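Local coordinates for protein putative phosphohydrolase (Shewanella amazonensis, PDB 3M1T) that is of unproven function but probably acts as a phosphohydrolase or in signal transduction through its all-helical HDOD domain, at residues A[11-17]-A[184-189]; A[51-56]-A[85-89]; A[95-101]-A[142-147]; A[112-116]-A[221-225]; A[226-230]-A[260-264]. All coordinates share one frame. Numbering follows the deposited sequence.

Contact 1. Residues A[11-17]-A[184-189]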
# COMPACT_ATOMS: atom_id res chain seq x y z
N VAL A 11 1.30 19.91 5.41
CA VAL A 11 0.73 19.87 4.06
C VAL A 11 1.64 20.49 2.99
O VAL A 11 1.72 19.96 1.85
CB VAL A 11 -0.68 20.50 3.98
CG1 VAL A 11 -1.62 19.79 4.93
CG2 VAL A 11 -0.64 22.01 4.22
N ASP A 12 2.32 21.57 3.34
CA ASP A 12 3.22 22.24 2.39
C ASP A 12 4.62 21.69 2.42
O ASP A 12 5.50 22.17 1.70
CB ASP A 12 3.17 23.76 2.59
CG ASP A 12 3.70 24.19 3.94
OD1 ASP A 12 4.06 23.34 4.77
OD2 ASP A 12 3.71 25.43 4.17
N GLU A 13 4.83 20.64 3.19
CA GLU A 13 6.11 19.95 3.23
C GLU A 13 6.12 18.64 2.47
O GLU A 13 7.18 18.06 2.26
CB GLU A 13 6.50 19.74 4.69
CG GLU A 13 6.76 21.07 5.36
CD GLU A 13 6.96 20.93 6.87
OE1 GLU A 13 7.20 19.81 7.34
OE2 GLU A 13 6.85 21.97 7.55
N LEU A 14 4.96 18.15 2.06
CA LEU A 14 4.89 16.85 1.47
C LEU A 14 5.58 16.84 0.11
O LEU A 14 5.56 17.87 -0.59
CB LEU A 14 3.41 16.41 1.26
CG LEU A 14 2.60 16.21 2.52
CD1 LEU A 14 1.13 16.01 2.19
CD2 LEU A 14 3.09 14.99 3.30
N PRO A 15 6.09 15.71 -0.29
CA PRO A 15 6.67 15.62 -1.59
C PRO A 15 5.65 15.83 -2.68
O PRO A 15 4.49 15.42 -2.54
CB PRO A 15 7.20 14.22 -1.65
CG PRO A 15 6.46 13.50 -0.69
CD PRO A 15 6.21 14.43 0.43
N ARG A 16 6.11 16.46 -3.75
CA ARG A 16 5.27 16.80 -4.87
C ARG A 16 5.60 15.88 -6.03
O ARG A 16 6.78 15.61 -6.32
CB ARG A 16 5.52 18.22 -5.30
CG ARG A 16 4.63 19.22 -4.57
CD ARG A 16 3.87 20.04 -5.57
NE ARG A 16 4.19 21.45 -5.41
CZ ARG A 16 3.98 22.38 -6.35
NH1 ARG A 16 3.46 22.05 -7.53
NH2 ARG A 16 4.32 23.65 -6.10
N LEU A 17 4.56 15.38 -6.69
CA LEU A 17 4.76 14.62 -7.92
C LEU A 17 5.16 15.54 -9.07
O LEU A 17 4.65 16.64 -9.18
CB LEU A 17 3.48 13.89 -8.28
CG LEU A 17 3.04 12.83 -7.27
CD1 LEU A 17 1.62 12.30 -7.74
CD2 LEU A 17 4.13 11.74 -7.13
N LEU A 184 -2.52 11.54 4.60
CA LEU A 184 -2.40 12.93 4.11
C LEU A 184 -1.69 12.97 2.80
O LEU A 184 -2.12 13.74 1.91
CB LEU A 184 -1.65 13.77 5.14
CG LEU A 184 -1.68 15.24 4.90
CD1 LEU A 184 -3.07 15.81 5.23
CD2 LEU A 184 -0.58 15.99 5.69
N LEU A 185 -0.63 12.19 2.62
CA LEU A 185 0.10 12.10 1.33
C LEU A 185 -0.87 11.60 0.25
O LEU A 185 -0.93 12.18 -0.85
CB LEU A 185 1.33 11.19 1.42
CG LEU A 185 2.16 11.12 0.14
CD1 LEU A 185 2.77 12.51 -0.18
CD2 LEU A 185 3.19 10.03 0.21
N ALA A 186 -1.55 10.50 0.54
CA ALA A 186 -2.48 9.93 -0.45
C ALA A 186 -3.52 10.95 -0.84
O ALA A 186 -3.88 11.05 -2.01
CB ALA A 186 -3.13 8.66 0.09
N GLN A 187 -4.03 11.70 0.11
CA GLN A 187 -5.00 12.74 -0.15
C GLN A 187 -4.38 13.82 -1.05
O GLN A 187 -4.98 14.27 -2.06
CB GLN A 187 -5.49 13.33 1.14
CG GLN A 187 -6.63 14.30 0.96
CD GLN A 187 -7.10 14.80 2.29
OE1 GLN A 187 -6.40 15.62 2.91
NE2 GLN A 187 -8.20 14.22 2.80
N SER A 188 -3.16 14.25 -0.71
CA SER A 188 -2.49 15.28 -1.49
C SER A 188 -2.22 14.85 -2.93
O SER A 188 -2.24 15.68 -3.87
CB SER A 188 -1.19 15.64 -0.80
OG SER A 188 -0.42 16.64 -1.46
N TRP A 189 -1.94 13.58 -3.12
CA TRP A 189 -1.64 12.99 -4.40
C TRP A 189 -2.93 12.56 -5.16
O TRP A 189 -2.82 11.95 -6.21
CB TRP A 189 -0.67 11.85 -4.30
CG TRP A 189 0.76 12.22 -4.03
CD1 TRP A 189 1.25 13.46 -3.82
CD2 TRP A 189 1.89 11.31 -3.96
NE1 TRP A 189 2.63 13.38 -3.62
CE2 TRP A 189 3.03 12.08 -3.69
CE3 TRP A 189 2.01 9.92 -4.02
CZ2 TRP A 189 4.29 11.50 -3.55
CZ3 TRP A 189 3.27 9.35 -3.87
CH2 TRP A 189 4.38 10.15 -3.64
O HOH W 1 -0.21 18.89 0.13
O HOH W 2 1.99 16.65 -2.85
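Leu14, Pro15 and Leu17, on an extended loop, close over the C-terminal end of helix 178-188. Leu14 and Leu17 share the m,t rotamer, and both CA-to-CB bonds point toward the helix. Leu14 CD1 lies 3.9 Å from Leu184 CD2 and 3.8 Å from Ser188 CB. The t,p rotamers of Leu184 and Leu185 bring their methyls to the loop: Leu184 CD2 is 4.0 Å from Val11 CG1, and Leu185 CD1 is 3.9 Å from Pro15 CG. Trp189, just past the helix, leaves the backbone sideways, but chi1 at -73° carries its indole to the loop. There Trp189 NE1 donates a hydrogen bond to Pro15 O (3.0 Å), while Leu17 CD2 makes a CH-pi contact over the face, 3.6 Å from the centroid of the six-membered ring of Trp189. Ser188 OG adds two water bridges at 2.8 Å per leg, through water 1 to Val11 O and through water 2 to Pro15 O. In this HDOD domain, Leu14, Pro15 and Leu185 also pack on Leu144 of helix 140-148, while Leu17 and Trp189 reach Ala94 of helix 79-94.

Contact 2. Residues A[51-56]-A[85-89]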
# COMPACT_ATOMS: atom_id res chain seq x y z
N ARG A 51 9.24 -0.48 -15.97
CA ARG A 51 8.97 -0.91 -14.59
C ARG A 51 7.61 -1.59 -14.51
O ARG A 51 7.47 -2.61 -13.83
CB ARG A 51 9.03 0.28 -13.62
CG ARG A 51 8.83 -0.12 -12.15
CD ARG A 51 8.82 1.10 -11.21
NE ARG A 51 9.99 1.93 -11.49
CZ ARG A 51 9.97 3.23 -11.81
NH1 ARG A 51 8.84 3.98 -11.88
NH2 ARG A 51 11.15 3.80 -12.06
N VAL A 52 6.60 -1.03 -15.18
CA VAL A 52 5.27 -1.65 -15.23
C VAL A 52 5.37 -3.07 -15.78
O VAL A 52 4.81 -4.03 -15.21
CB VAL A 52 4.28 -0.80 -16.07
CG1 VAL A 52 2.98 -1.50 -16.29
CG2 VAL A 52 4.07 0.52 -15.37
N LEU A 53 6.09 -3.22 -16.88
CA LEU A 53 6.19 -4.54 -17.49
C LEU A 53 6.98 -5.54 -16.64
O LEU A 53 6.63 -6.73 -16.61
CB LEU A 53 6.80 -4.42 -18.89
CG LEU A 53 5.89 -3.77 -19.94
CD1 LEU A 53 6.63 -3.62 -21.28
CD2 LEU A 53 4.58 -4.55 -20.14
N ARG A 54 8.01 -5.10 -15.92
CA ARG A 54 8.69 -5.99 -14.98
C ARG A 54 7.77 -6.49 -13.88
O ARG A 54 7.86 -7.66 -13.47
CB ARG A 54 9.87 -5.28 -14.33
CG ARG A 54 11.06 -5.08 -15.28
CD ARG A 54 12.35 -4.84 -14.52
NE ARG A 54 12.34 -3.61 -13.71
CZ ARG A 54 12.48 -2.37 -14.20
NH1 ARG A 54 12.61 -2.16 -15.49
NH2 ARG A 54 12.51 -1.32 -13.38
N LEU A 55 6.92 -5.60 -13.38
CA LEU A 55 5.92 -6.00 -12.39
C LEU A 55 4.92 -6.96 -13.02
O LEU A 55 4.53 -7.94 -12.38
CB LEU A 55 5.18 -4.80 -11.81
CG LEU A 55 6.04 -3.88 -10.93
CD1 LEU A 55 5.17 -2.75 -10.38
CD2 LEU A 55 6.69 -4.62 -9.78
N ALA A 56 4.53 -6.69 -14.25
CA ALA A 56 3.56 -7.52 -14.94
C ALA A 56 4.13 -8.90 -15.27
O ALA A 56 3.36 -9.84 -15.41
CB ALA A 56 3.10 -6.87 -16.21
N LEU A 85 -0.93 -1.57 -11.87
CA LEU A 85 0.51 -1.66 -12.00
C LEU A 85 1.16 -0.33 -12.35
O LEU A 85 2.28 -0.04 -11.91
CB LEU A 85 0.92 -2.76 -13.00
CG LEU A 85 0.55 -4.17 -12.58
CD1 LEU A 85 1.07 -5.10 -13.65
CD2 LEU A 85 1.09 -4.56 -11.17
N VAL A 86 0.44 0.49 -13.13
CA VAL A 86 0.91 1.86 -13.43
C VAL A 86 0.95 2.67 -12.15
O VAL A 86 1.90 3.34 -11.87
CB VAL A 86 0.04 2.56 -14.52
CG1 VAL A 86 0.47 4.02 -14.67
CG2 VAL A 86 0.15 1.79 -15.83
N ILE A 87 -0.12 2.59 -11.34
CA ILE A 87 -0.17 3.31 -10.09
C ILE A 87 1.00 2.89 -9.24
O ILE A 87 1.70 3.72 -8.68
CB ILE A 87 -1.50 3.08 -9.37
CG1 ILE A 87 -2.62 3.76 -10.15
CG2 ILE A 87 -1.42 3.62 -7.89
CD1 ILE A 87 -4.03 3.28 -9.75
N ALA A 88 1.16 1.58 -9.05
CA ALA A 88 2.29 1.08 -8.27
C ALA A 88 3.64 1.58 -8.74
O ALA A 88 4.46 2.06 -7.93
CB ALA A 88 2.28 -0.52 -8.22
N SER A 89 3.84 1.55 -10.06
CA SER A 89 5.13 1.93 -10.64
C SER A 89 5.37 3.43 -10.46
O SER A 89 6.48 3.87 -10.15
CB SER A 89 5.18 1.56 -12.10
OG SER A 89 5.06 0.17 -12.22
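This is a buried helix-helix crossing inside the HDOD domain, where the C-terminal part of helix 46-56 packs across the middle of helix 79-94. The short axes approach to 9.0 Å at 119°, and the closest CA pair is Val52 and Leu85, 5.8 Å apart. Leu85 extends toward the other helix, its CD1 3.7 Å from Ala56 CB and its CD2 4.1 Å from Leu55 CB. Val52 fits beside it, with CG1 4.1 Å from Leu85 CB and CG2 4.1 Å from Val86 CG2. The crossing lies within the all-helical HDOD domain, whose family belongs to the HD phosphodiesterase clan; here Val86 also rests on Leu24 and Val28 of helix 19-29, and Val52 on Ile70 of helix 70-77. Ser89 can sit in this apolar seam because its OG donates to Leu85 O (2.8 Å) one turn back; the same OG lies 3.3 Å from Val52 CG2 and 3.5 Å from Leu55 CD1. At one margin, Arg51 NH1 donates a hydrogen bond to Ser89 O at 2.9 Å.

Contact 3. Residues A[95-101]-A[142-147]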
# COMPACT_ATOMS: atom_id res chain seq x y z
N VAL A 95 9.11 7.60 -4.73
CA VAL A 95 9.73 7.41 -3.38
C VAL A 95 11.26 7.25 -3.40
O VAL A 95 11.78 6.24 -3.92
CB VAL A 95 9.02 6.26 -2.65
CG1 VAL A 95 9.78 5.80 -1.34
CG2 VAL A 95 7.55 6.67 -2.39
N PRO A 96 11.97 8.24 -2.82
CA PRO A 96 13.44 8.29 -2.78
C PRO A 96 14.07 7.26 -1.85
O PRO A 96 13.34 6.56 -1.12
CB PRO A 96 13.73 9.69 -2.21
CG PRO A 96 12.51 10.04 -1.41
CD PRO A 96 11.35 9.44 -2.17
N LYS A 97 15.40 7.14 -1.90
CA LYS A 97 16.09 6.39 -0.86
C LYS A 97 15.73 7.04 0.49
O LYS A 97 15.45 8.26 0.59
CB LYS A 97 17.61 6.29 -1.13
CG LYS A 97 17.93 5.51 -2.45
CD LYS A 97 19.30 4.83 -2.47
CE LYS A 97 19.42 3.86 -3.68
NZ LYS A 97 20.79 3.25 -3.86
N VAL A 98 15.66 6.18 1.51
CA VAL A 98 15.40 6.58 2.87
C VAL A 98 16.41 5.86 3.68
O VAL A 98 16.52 4.62 3.62
CB VAL A 98 13.93 6.19 3.30
CG1 VAL A 98 13.66 6.53 4.76
CG2 VAL A 98 12.92 6.85 2.42
N GLU A 99 17.18 6.62 4.48
CA GLU A 99 18.18 6.03 5.38
C GLU A 99 17.58 4.90 6.18
O GLU A 99 16.47 5.03 6.72
CB GLU A 99 18.78 7.08 6.34
CG GLU A 99 19.54 6.52 7.58
CD GLU A 99 20.92 5.92 7.25
OE1 GLU A 99 21.34 6.04 6.11
OE2 GLU A 99 21.56 5.32 8.14
N GLY A 100 18.32 3.80 6.27
CA GLY A 100 17.90 2.64 7.04
C GLY A 100 16.89 1.71 6.38
O GLY A 100 16.43 0.75 7.02
N PHE A 101 16.54 1.96 5.12
CA PHE A 101 15.61 1.09 4.42
C PHE A 101 16.23 0.54 3.19
O PHE A 101 16.85 1.26 2.44
CB PHE A 101 14.34 1.86 4.01
CG PHE A 101 13.44 2.15 5.17
CD1 PHE A 101 13.65 3.29 5.93
CD2 PHE A 101 12.42 1.29 5.51
CE1 PHE A 101 12.84 3.56 7.03
CE2 PHE A 101 11.59 1.56 6.61
CZ PHE A 101 11.82 2.69 7.37
N GLU A 142 5.57 5.85 6.99
CA GLU A 142 6.80 5.42 7.70
C GLU A 142 8.01 6.15 7.10
O GLU A 142 8.83 6.80 7.79
CB GLU A 142 6.94 3.89 7.52
CG GLU A 142 7.89 3.19 8.47
CD GLU A 142 7.78 1.66 8.42
OE1 GLU A 142 6.97 1.10 7.64
OE2 GLU A 142 8.51 1.01 9.19
N LEU A 143 8.11 6.07 5.78
CA LEU A 143 9.20 6.72 5.04
C LEU A 143 9.21 8.24 5.18
O LEU A 143 10.26 8.86 5.34
CB LEU A 143 9.15 6.29 3.56
CG LEU A 143 9.19 4.78 3.36
CD1 LEU A 143 9.10 4.47 1.89
CD2 LEU A 143 10.46 4.09 4.01
N LEU A 144 8.02 8.85 5.14
CA LEU A 144 7.94 10.28 5.21
C LEU A 144 8.49 10.75 6.58
O LEU A 144 9.11 11.81 6.63
CB LEU A 144 6.47 10.73 5.08
CG LEU A 144 5.82 10.58 3.73
CD1 LEU A 144 4.39 11.12 3.83
CD2 LEU A 144 6.57 11.42 2.66
N ILE A 145 8.16 10.05 7.65
CA ILE A 145 8.63 10.43 9.00
C ILE A 145 10.15 10.36 9.11
O ILE A 145 10.82 11.27 9.64
CB ILE A 145 7.92 9.70 10.09
CG1 ILE A 145 6.43 10.11 10.15
CG2 ILE A 145 8.64 9.93 11.49
CD1 ILE A 145 5.67 9.34 11.08
N VAL A 146 10.72 9.28 8.60
CA VAL A 146 12.20 9.16 8.61
C VAL A 146 12.85 10.28 7.83
O VAL A 146 13.84 10.88 8.28
CB VAL A 146 12.63 7.79 8.05
CG1 VAL A 146 14.20 7.71 7.85
CG2 VAL A 146 12.14 6.69 8.98
N ASN A 147 12.31 10.60 6.66
CA ASN A 147 12.89 11.66 5.86
C ASN A 147 12.64 13.06 6.37
O ASN A 147 13.51 13.90 6.27
CB ASN A 147 12.50 11.48 4.42
CG ASN A 147 13.49 10.54 3.70
OD1 ASN A 147 13.66 10.61 2.49
ND2 ASN A 147 14.18 9.68 4.47
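The loop between helices 79-94 and 103-124 of the HDOD domain folds against one side of helix 140-148, ending in a type II beta turn from Val98 to Phe101. That turn is closed by Phe101 N to Val98 O (3.1 Å), and Gly100 takes its positive phi. Along the helix, Glu142 comes first and only skirts the contact, its OE2 4.1 Å from Phe101 CE2 at the ring edge. Leu143 does far more. Its CD1 meets Val95 CG1 at 3.6 Å, its CB lies 4.0 Å from Val98 CG2, and its CD2 sits squarely over the Phe101 ring, 3.5 Å from the centroid and 4° off the normal, as a CH-pi contact. Leu144 and Ile145 face elsewhere: both pack on Ile181 of helix 178-188. One turn on from Leu143, Val146 meets the loop again, with CG1 3.4 Å from Val98 CG1 and CG2 3.8 Å from Phe101 CE1, near the plane of that ring. Val98 thus packs against both Leu143 and Val146. Asn147 finishes the contact at the exposed end without a hydrogen bond to the loop, its ND2 lying 3.2 Å from Val98 CG1 and its OD1 3.5 Å from Lys97 O.

Contact 4. Residues A[112-116]-A[221-225]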
# COMPACT_ATOMS: atom_id res chain seq x y z
N GLU A 112 3.39 -7.64 -0.70
CA GLU A 112 2.82 -8.81 0.02
C GLU A 112 1.49 -8.40 0.64
O GLU A 112 0.47 -9.07 0.46
CB GLU A 112 3.75 -9.34 1.13
CG GLU A 112 4.94 -10.18 0.67
CD GLU A 112 4.57 -11.54 0.08
OE1 GLU A 112 3.73 -12.32 0.67
OE2 GLU A 112 5.19 -11.88 -0.95
N VAL A 113 1.51 -7.26 1.33
CA VAL A 113 0.29 -6.72 1.93
C VAL A 113 -0.76 -6.43 0.85
O VAL A 113 -1.93 -6.78 1.00
CB VAL A 113 0.58 -5.48 2.80
CG1 VAL A 113 -0.72 -4.71 3.18
CG2 VAL A 113 1.40 -5.86 4.06
N ALA A 114 -0.36 -5.77 -0.23
CA ALA A 114 -1.28 -5.47 -1.33
C ALA A 114 -1.92 -6.69 -1.93
O ALA A 114 -3.13 -6.73 -2.20
CB ALA A 114 -0.55 -4.62 -2.42
N ILE A 115 -1.12 -7.74 -2.15
CA ILE A 115 -1.65 -8.99 -2.71
C ILE A 115 -2.68 -9.65 -1.78
O ILE A 115 -3.75 -10.14 -2.22
CB ILE A 115 -0.47 -9.97 -3.04
CG1 ILE A 115 0.33 -9.46 -4.24
CG2 ILE A 115 -1.00 -11.42 -3.22
CD1 ILE A 115 1.68 -10.20 -4.38
N ILE A 116 -2.35 -9.65 -0.50
CA ILE A 116 -3.26 -10.17 0.51
C ILE A 116 -4.55 -9.36 0.55
O ILE A 116 -5.65 -9.91 0.48
CB ILE A 116 -2.61 -10.24 1.92
CG1 ILE A 116 -1.42 -11.20 1.95
CG2 ILE A 116 -3.68 -10.66 3.00
CD1 ILE A 116 -0.48 -10.94 3.13
N ALA A 221 -4.19 -7.84 6.69
CA ALA A 221 -3.13 -8.16 5.72
C ALA A 221 -1.75 -7.87 6.34
O ALA A 221 -0.80 -8.65 6.16
CB ALA A 221 -3.35 -7.36 4.42
N LYS A 222 -1.63 -6.76 7.08
CA LYS A 222 -0.37 -6.43 7.74
C LYS A 222 0.07 -7.48 8.76
O LYS A 222 1.25 -7.79 8.84
CB LYS A 222 -0.44 -5.07 8.42
CG LYS A 222 -0.48 -3.91 7.45
CD LYS A 222 -0.73 -2.62 8.19
CE LYS A 222 0.45 -2.18 9.06
NZ LYS A 222 0.09 -1.03 9.94
N GLN A 223 -0.89 -7.93 9.54
CA GLN A 223 -0.64 -8.94 10.57
C GLN A 223 -0.26 -10.26 9.93
O GLN A 223 0.68 -10.93 10.39
CB GLN A 223 -1.83 -9.05 11.51
CG GLN A 223 -1.48 -9.95 12.77
CD GLN A 223 -2.41 -9.83 13.94
OE1 GLN A 223 -3.26 -8.95 14.00
NE2 GLN A 223 -2.29 -10.80 14.90
N ILE A 224 -0.92 -10.61 8.83
CA ILE A 224 -0.63 -11.85 8.12
C ILE A 224 0.78 -11.80 7.57
O ILE A 224 1.58 -12.74 7.73
CB ILE A 224 -1.64 -12.07 6.96
CG1 ILE A 224 -3.08 -12.35 7.50
CG2 ILE A 224 -1.16 -13.15 6.02
CD1 ILE A 224 -4.15 -12.42 6.40
N ALA A 225 1.12 -10.66 6.96
CA ALA A 225 2.44 -10.51 6.36
C ALA A 225 3.51 -10.54 7.44
O ALA A 225 4.56 -11.14 7.23
CB ALA A 225 2.54 -9.20 5.54
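Both segments are regular alpha helix, parts of helices 103-124 and 213-227, whose short axes pass 8.8 Å apart with 125° between their N-to-C directions. The backbones come closest at Val113 and Ala221, where the CA atoms are 5.3 Å apart. Alanine makes so near an approach possible: Ala221 CB, directed at the other helix, lies 3.7 Å from Val113 O, 3.9 Å from Val113 CG1 and 3.6 Å from Ile116 CG2. One turn along, Ala225 again presents a single methyl, its CB 3.8 Å from Val113 CG2 and 4.2 Å from Ile116 CD1. The larger side chain of Ile116 reaches across to place CD1 3.7 Å from Ile224 CG2. Ile116 and Ile224 both continue onto Leu260 of helix 256-263, and Ile224 also packs on Trp239 and Leu240 of helix 236-247, so the crossing is part of a wider helical core. Lys222 lends its aliphatic stem, CG being 4.3 Å from Val113 CG2, while its NZ turns to Gln202 by a hydrogen bond. Glu112 likewise spends its carboxylate elsewhere, on the backbone nitrogens of Gly265 and Met268. No hydrogen bond links the two segments. What joins helix 103-124 to helix 213-227 here is therefore apolar packing, with Ala221 and Ala225 allowing the close approach to Val113 and Ile116, and Ile224 completing the apolar surface.

Contact 5. Residues A[226-230]-A[260-264]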
# COMPACT_ATOMS: atom_id res chain seq x y z
N ALA A 226 3.26 -9.85 8.55
CA ALA A 226 4.26 -9.70 9.61
C ALA A 226 4.57 -11.01 10.32
O ALA A 226 5.73 -11.33 10.67
CB ALA A 226 3.84 -8.69 10.62
N ASP A 227 3.52 -11.76 10.59
CA ASP A 227 3.66 -12.89 11.51
C ASP A 227 3.61 -14.23 10.81
O ASP A 227 3.70 -15.27 11.49
CB ASP A 227 2.59 -12.81 12.59
CG ASP A 227 2.84 -11.69 13.58
OD1 ASP A 227 3.97 -11.14 13.61
OD2 ASP A 227 1.94 -11.35 14.34
N TRP A 228 3.53 -14.27 9.49
CA TRP A 228 3.38 -15.52 8.75
C TRP A 228 4.40 -16.58 9.19
O TRP A 228 4.06 -17.75 9.40
CB TRP A 228 3.57 -15.27 7.26
CG TRP A 228 3.40 -16.45 6.39
CD1 TRP A 228 4.41 -17.31 5.95
CD2 TRP A 228 2.19 -16.94 5.81
NE1 TRP A 228 3.88 -18.29 5.15
CE2 TRP A 228 2.52 -18.10 5.05
CE3 TRP A 228 0.85 -16.54 5.88
CZ2 TRP A 228 1.57 -18.83 4.37
CZ3 TRP A 228 -0.09 -17.29 5.19
CH2 TRP A 228 0.27 -18.38 4.42
N ASP A 229 5.66 -16.16 9.28
CA ASP A 229 6.72 -17.10 9.63
C ASP A 229 6.74 -17.58 11.06
O ASP A 229 7.54 -18.47 11.39
CB ASP A 229 8.09 -16.52 9.24
CG ASP A 229 8.27 -16.42 7.75
OD1 ASP A 229 7.72 -17.26 7.02
OD2 ASP A 229 8.96 -15.49 7.30
N LYS A 230 5.90 -17.02 11.92
CA LYS A 230 5.81 -17.40 13.30
C LYS A 230 4.76 -18.51 13.51
O LYS A 230 4.70 -19.11 14.59
CB LYS A 230 5.46 -16.20 14.15
CG LYS A 230 6.44 -15.03 14.02
CD LYS A 230 6.09 -13.93 15.01
CE LYS A 230 6.94 -12.66 14.76
NZ LYS A 230 6.58 -11.93 13.52
N LEU A 260 -3.61 -18.03 0.60
CA LEU A 260 -2.52 -17.17 1.04
C LEU A 260 -1.16 -17.88 0.91
O LEU A 260 -0.14 -17.25 0.53
CB LEU A 260 -2.73 -16.66 2.45
CG LEU A 260 -3.94 -15.75 2.62
CD1 LEU A 260 -4.17 -15.45 4.10
CD2 LEU A 260 -3.78 -14.47 1.78
N ALA A 261 -1.13 -19.17 1.20
CA ALA A 261 0.10 -19.93 1.05
C ALA A 261 0.53 -19.99 -0.41
O ALA A 261 1.74 -19.95 -0.72
CB ALA A 261 -0.08 -21.36 1.63
N LYS A 262 -0.43 -20.13 -1.33
CA LYS A 262 -0.10 -20.17 -2.76
C LYS A 262 0.58 -18.85 -3.17
O LYS A 262 1.53 -18.85 -3.96
CB LYS A 262 -1.37 -20.41 -3.62
CG LYS A 262 -1.92 -21.84 -3.62
CD LYS A 262 -3.01 -22.04 -4.70
N MSE A 263 0.14 -17.74 -2.60
CA MSE A 263 0.63 -16.42 -3.05
C MSE A 263 1.80 -15.89 -2.24
O MSE A 263 2.43 -14.88 -2.64
CB MSE A 263 -0.51 -15.44 -3.00
CG MSE A 263 -1.70 -15.97 -3.76
SE MSE A 263 -2.88 -14.53 -4.05
CE MSE A 263 -3.15 -14.07 -2.32
N HIS A 264 2.09 -16.53 -1.12
CA HIS A 264 3.11 -16.06 -0.20
C HIS A 264 4.43 -15.91 -0.95
O HIS A 264 4.87 -16.83 -1.62
CB HIS A 264 3.34 -17.04 0.95
CG HIS A 264 4.40 -16.59 1.91
ND1 HIS A 264 5.66 -17.14 1.94
CD2 HIS A 264 4.40 -15.61 2.84
CE1 HIS A 264 6.39 -16.54 2.87
NE2 HIS A 264 5.64 -15.61 3.43
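Trp228 lays its indole against the imidazole of His264 in an offset stack: the centroids of its five-membered ring and the histidine ring are 3.8 Å apart, with the planes 13° from parallel. The closest atoms are Trp228 CD1 and His264 NE2, at 3.3 Å. Both side chains have chi1 in the t well and both CA-to-CB bonds point across the gap, so the rings bridge backbones whose nearest CA atoms are still 9.0 Å apart. The benzo part of the indole reaches back over the last turn of helix 256-263. There Trp228 CZ3 lies 3.9 Å from Leu260 CB, CZ2 4.1 Å from Ala261 CB, and CH2 3.6 Å from Ala261 N. Trp228 lies in the 3-10 segment 228-230, and His264 is the first residue after helix 256-263 to leave helical phi/psi. Within 226-230, away from the stack, Lys230 NZ is salt-bridged to Asp227 OD1 (2.7 Å). Helix 236-247 packs on the contact as well, through Arg236 and Trp239 against Trp228 and Leu240 against Leu260, while helix 103-124 meets Leu260 through Ile116 and His264 through Glu112.

In the fold
Contacts 2 and 4 are the buried helix crossings, at similarly steep angles; contact 4 is apolar packing with no hydrogen bond across it, while contact 2 adds an arginine-to-carbonyl hydrogen bond. Contacts 1 and 3 each lay a loop on a helix, contact 1 partly buried and contact 3 at the surface. Both put a leucine methyl over an aromatic face, yet of the two, contact 1 adds a direct hydrogen bond and two water bridges. These two touch through Leu144, and contact 3 is nested in the chain loop closed by contact 1. Contacts 4 and 5 share helix 213-227, with centres 8 Å apart, and join through Ile116, Ile224 and Leu260; the aromatic stack of contact 5 lies farther from the chain's centre.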